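Local coordinates for putative secreted cellulose-binding protein (Streptomyces coelicolor, PDB 4OY6) that probably oxidises cellulose as a copper-dependent lytic polysaccharide monooxygenase of family AA10, at residues Q120-P124 with A125-L129; S156-T159 with G160-V164. All coordinates share one frame; numbering follows the deposited sequence.

Contact 1. Residues Q120-P124 with A125-L129; sequences QGFDP and ATQAL
Asp-123 is met from the following turn through both carboxylate oxygens and both backbone polar atoms. Its OD1 accepts the backbone N of Ala-125 at 3.0 Å, and its OD2 takes the hydroxyl OG1 of Thr-126 at 2.7 Å; both donors stand well above the carboxylate plane. The carbonyl O of Asp-123 is shared by two amides: Thr-126 N comes from above the carbonyl plane, while Gln-127 N, 2.9 Å from that O, lies almost on the extension of the C=O bond. The amide is served in return, since Asp-123 N donates to Gln-127 OE1 at 2.8 Å with a nearly straight N-H...O angle of 170°. Gln-127 reaches it by running extended beyond CG, its amide sliding past the Phe-122 ring at 33° to the ring plane. A water bridges Pro-124 O and Gln-127 O, donating to both. Phe-122 holds its ring, at chi1 177°, beside the backbone of 127-129, where CE1 lies 3.4 Å from Ala-128 O at the ring edge and CE2 touches Leu-129 CD1. Asp-Pro-Ala-Thr is thus an Asx-Pro turn, an Asx turn overlapping a type I beta turn.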
# COMPACT_ATOMS: atom_id res chain seq x y z
N GLN A 120 6.47 -6.88 14.78
CA GLN A 120 7.59 -7.83 14.84
C GLN A 120 7.03 -9.21 15.11
O GLN A 120 6.15 -9.38 15.96
CB GLN A 120 8.54 -7.54 16.00
CG GLN A 120 9.46 -6.36 15.84
CD GLN A 120 10.56 -6.60 14.82
OE1 GLN A 120 10.42 -6.22 13.67
NE2 GLN A 120 11.68 -7.19 15.24
N GLY A 121 7.53 -10.20 14.40
CA GLY A 121 7.06 -11.58 14.57
C GLY A 121 6.07 -12.01 13.50
O GLY A 121 5.89 -13.19 13.27
N PHE A 122 5.41 -11.04 12.86
CA PHE A 122 4.54 -11.32 11.74
C PHE A 122 5.37 -11.48 10.47
O PHE A 122 6.24 -10.66 10.20
CB PHE A 122 3.55 -10.17 11.56
CG PHE A 122 2.64 -10.33 10.37
CD1 PHE A 122 1.50 -11.12 10.46
CD2 PHE A 122 2.93 -9.72 9.16
CE1 PHE A 122 0.66 -11.26 9.37
CE2 PHE A 122 2.10 -9.87 8.06
CZ PHE A 122 0.97 -10.64 8.17
N ASP A 123 5.09 -12.54 9.71
CA ASP A 123 5.82 -12.83 8.48
C ASP A 123 4.92 -12.60 7.27
O ASP A 123 4.12 -13.46 6.91
CB ASP A 123 6.28 -14.27 8.48
CG ASP A 123 7.01 -14.65 7.21
OD1 ASP A 123 7.35 -13.73 6.41
OD2 ASP A 123 7.23 -15.87 7.01
N PRO A 124 5.07 -11.45 6.59
CA PRO A 124 4.23 -11.20 5.40
C PRO A 124 4.40 -12.17 4.26
O PRO A 124 3.56 -12.26 3.39
CB PRO A 124 4.63 -9.77 4.98
CG PRO A 124 5.28 -9.17 6.19
CD PRO A 124 5.98 -10.34 6.85
N ALA A 125 5.51 -12.90 4.24
CA ALA A 125 5.73 -13.83 3.14
C ALA A 125 4.92 -15.11 3.32
O ALA A 125 4.78 -15.85 2.37
CB ALA A 125 7.21 -14.16 3.01
N THR A 126 4.43 -15.38 4.54
CA THR A 126 3.67 -16.60 4.80
C THR A 126 2.33 -16.41 5.52
O THR A 126 1.58 -17.38 5.66
CB THR A 126 4.49 -17.63 5.61
OG1 THR A 126 4.82 -17.08 6.89
CG2 THR A 126 5.74 -18.05 4.86
N GLN A 127 2.01 -15.19 5.94
CA GLN A 127 0.79 -14.91 6.69
C GLN A 127 -0.01 -13.79 6.04
O GLN A 127 0.56 -12.79 5.59
CB GLN A 127 1.14 -14.47 8.10
CG GLN A 127 1.91 -15.51 8.90
CD GLN A 127 2.16 -15.03 10.31
OE1 GLN A 127 3.20 -14.47 10.61
NE2 GLN A 127 1.17 -15.18 11.18
N ALA A 128 -1.34 -13.96 6.02
CA ALA A 128 -2.23 -12.93 5.52
C ALA A 128 -2.24 -11.73 6.47
O ALA A 128 -2.19 -11.89 7.70
CB ALA A 128 -3.64 -13.48 5.40
N LEU A 129 -2.29 -10.53 5.92
CA LEU A 129 -2.41 -9.33 6.74
C LEU A 129 -3.79 -9.25 7.40
O LEU A 129 -4.82 -9.49 6.76
CB LEU A 129 -2.21 -8.08 5.91
CG LEU A 129 -0.86 -7.43 5.91
CD1 LEU A 129 -0.01 -8.23 4.94
CD2 LEU A 129 -1.03 -5.96 5.49
O HOH W 1 1.21 -10.98 3.57

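Contact 2. Residues S156-T159 with G160-V164; sequences SGLT and GRHVV
His-162 folds back from the start of strand 161-170 onto Leu-158 and Thr-159, so that one imidazole packs against this loop-to-strand junction of the LPMO beta-sandwich. In the first shell, Leu-158 packs over one ring face, its CB 4.1 Å from His-162 NE2, the two side chains crossing at about a right angle. Thr-159 O sits instead at the ring edge, near the plane. It receives a weak hydrogen bond from His-162 NE2, 2.8 Å long but bent to 129° at the hydrogen; the same NE2 also makes a weak hydrogen bond to Gln-120 OE1, and this sharing is consistent with the bend.

The stronger anchor lies on the far nitrogen, where ND1 bonds to Thr-118 O. Both ring nitrogens thus face carbonyl oxygens, an arrangement that would suit a doubly protonated ring, although the model cannot prove it. Outward again, the Phe-185 ring meets the imidazole edge-to-face, and backbone bonds to Val-183 hold His-162 in the sheet. Gly-160 makes the bend possible with a positive phi of 65°, and its backbone is bonded to Phe-185 and Gly-186. A chi1 of -68° puts CG of His-162 anti to the carbonyl carbon, and chi2 turns the ring so that His-162 CD2 lies 3.1 Å from Thr-159 O.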
# COMPACT_ATOMS: atom_id res chain seq x y z
N SER A 156 11.22 2.41 15.96
CA SER A 156 12.39 1.78 16.56
C SER A 156 12.02 0.35 16.93
O SER A 156 10.89 0.07 17.26
CB SER A 156 12.85 2.54 17.81
OG SER A 156 13.21 3.88 17.52
N GLY A 157 13.00 -0.55 16.87
CA GLY A 157 12.79 -1.94 17.23
C GLY A 157 12.14 -2.81 16.17
O GLY A 157 11.79 -3.96 16.45
N LEU A 158 12.00 -2.29 14.96
CA LEU A 158 11.49 -3.10 13.84
C LEU A 158 12.67 -3.56 13.00
O LEU A 158 13.52 -2.75 12.66
CB LEU A 158 10.51 -2.30 13.00
CG LEU A 158 9.36 -1.68 13.78
CD1 LEU A 158 8.42 -0.93 12.84
CD2 LEU A 158 8.57 -2.72 14.57
N THR A 159 12.68 -4.82 12.63
CA THR A 159 13.76 -5.42 11.84
C THR A 159 13.18 -6.27 10.73
O THR A 159 12.06 -6.78 10.85
CB THR A 159 14.69 -6.27 12.73
OG1 THR A 159 13.94 -7.33 13.31
CG2 THR A 159 15.33 -5.39 13.84
N GLY A 160 13.96 -6.44 9.67
CA GLY A 160 13.56 -7.35 8.63
C GLY A 160 12.30 -6.93 7.89
O GLY A 160 11.97 -5.74 7.77
N ARG A 161 11.63 -7.93 7.34
CA ARG A 161 10.50 -7.75 6.43
C ARG A 161 9.22 -7.34 7.17
O ARG A 161 8.76 -8.03 8.08
CB ARG A 161 10.25 -9.05 5.68
CG ARG A 161 9.01 -9.01 4.79
CD ARG A 161 8.72 -10.33 4.10
NE ARG A 161 9.53 -10.57 2.93
CZ ARG A 161 9.23 -10.13 1.72
NH1 ARG A 161 8.15 -9.39 1.51
NH2 ARG A 161 10.02 -10.47 0.70
N HIS A 162 8.64 -6.24 6.70
CA HIS A 162 7.35 -5.75 7.20
C HIS A 162 6.48 -5.25 6.05
O HIS A 162 6.94 -5.14 4.92
CB HIS A 162 7.54 -4.59 8.21
CG HIS A 162 8.17 -5.01 9.50
ND1 HIS A 162 7.46 -5.11 10.67
CD2 HIS A 162 9.43 -5.41 9.79
CE1 HIS A 162 8.26 -5.56 11.63
NE2 HIS A 162 9.46 -5.75 11.11
N VAL A 163 5.23 -4.96 6.38
CA VAL A 163 4.36 -4.19 5.48
C VAL A 163 3.99 -2.91 6.20
O VAL A 163 3.59 -2.94 7.39
CB VAL A 163 3.08 -4.97 5.09
CG1 VAL A 163 2.32 -4.23 4.00
CG2 VAL A 163 3.39 -6.38 4.65
N VAL A 164 4.12 -1.80 5.49
CA VAL A 164 3.60 -0.50 5.91
C VAL A 164 2.20 -0.38 5.28
O VAL A 164 2.02 -0.68 4.11
CB VAL A 164 4.50 0.65 5.46
CG1 VAL A 164 3.89 1.99 5.82
CG2 VAL A 164 5.89 0.51 6.02

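Contact 1 closes before contact 2 opens along the chain, yet their centres lie only 11 Å apart. The first occupies the loop between strands 110-118 and 134-139; the second runs from the loop after strand 148-154 into strand 161-170, which pairs antiparallel with 110-118 in the mixed sheet. Gln-120 joins the loops directly: its OE1 is 2.9 Å from Thr-159 N, a probable hydrogen bond. In the middle of contact 1, Pro-124 packs on Arg-161 and Val-163, and Leu-129, at its end, also touches Val-163. The two connections thus pack on each other beside the start of strand 161-170; neither includes a copper ligand (His-1, His-108).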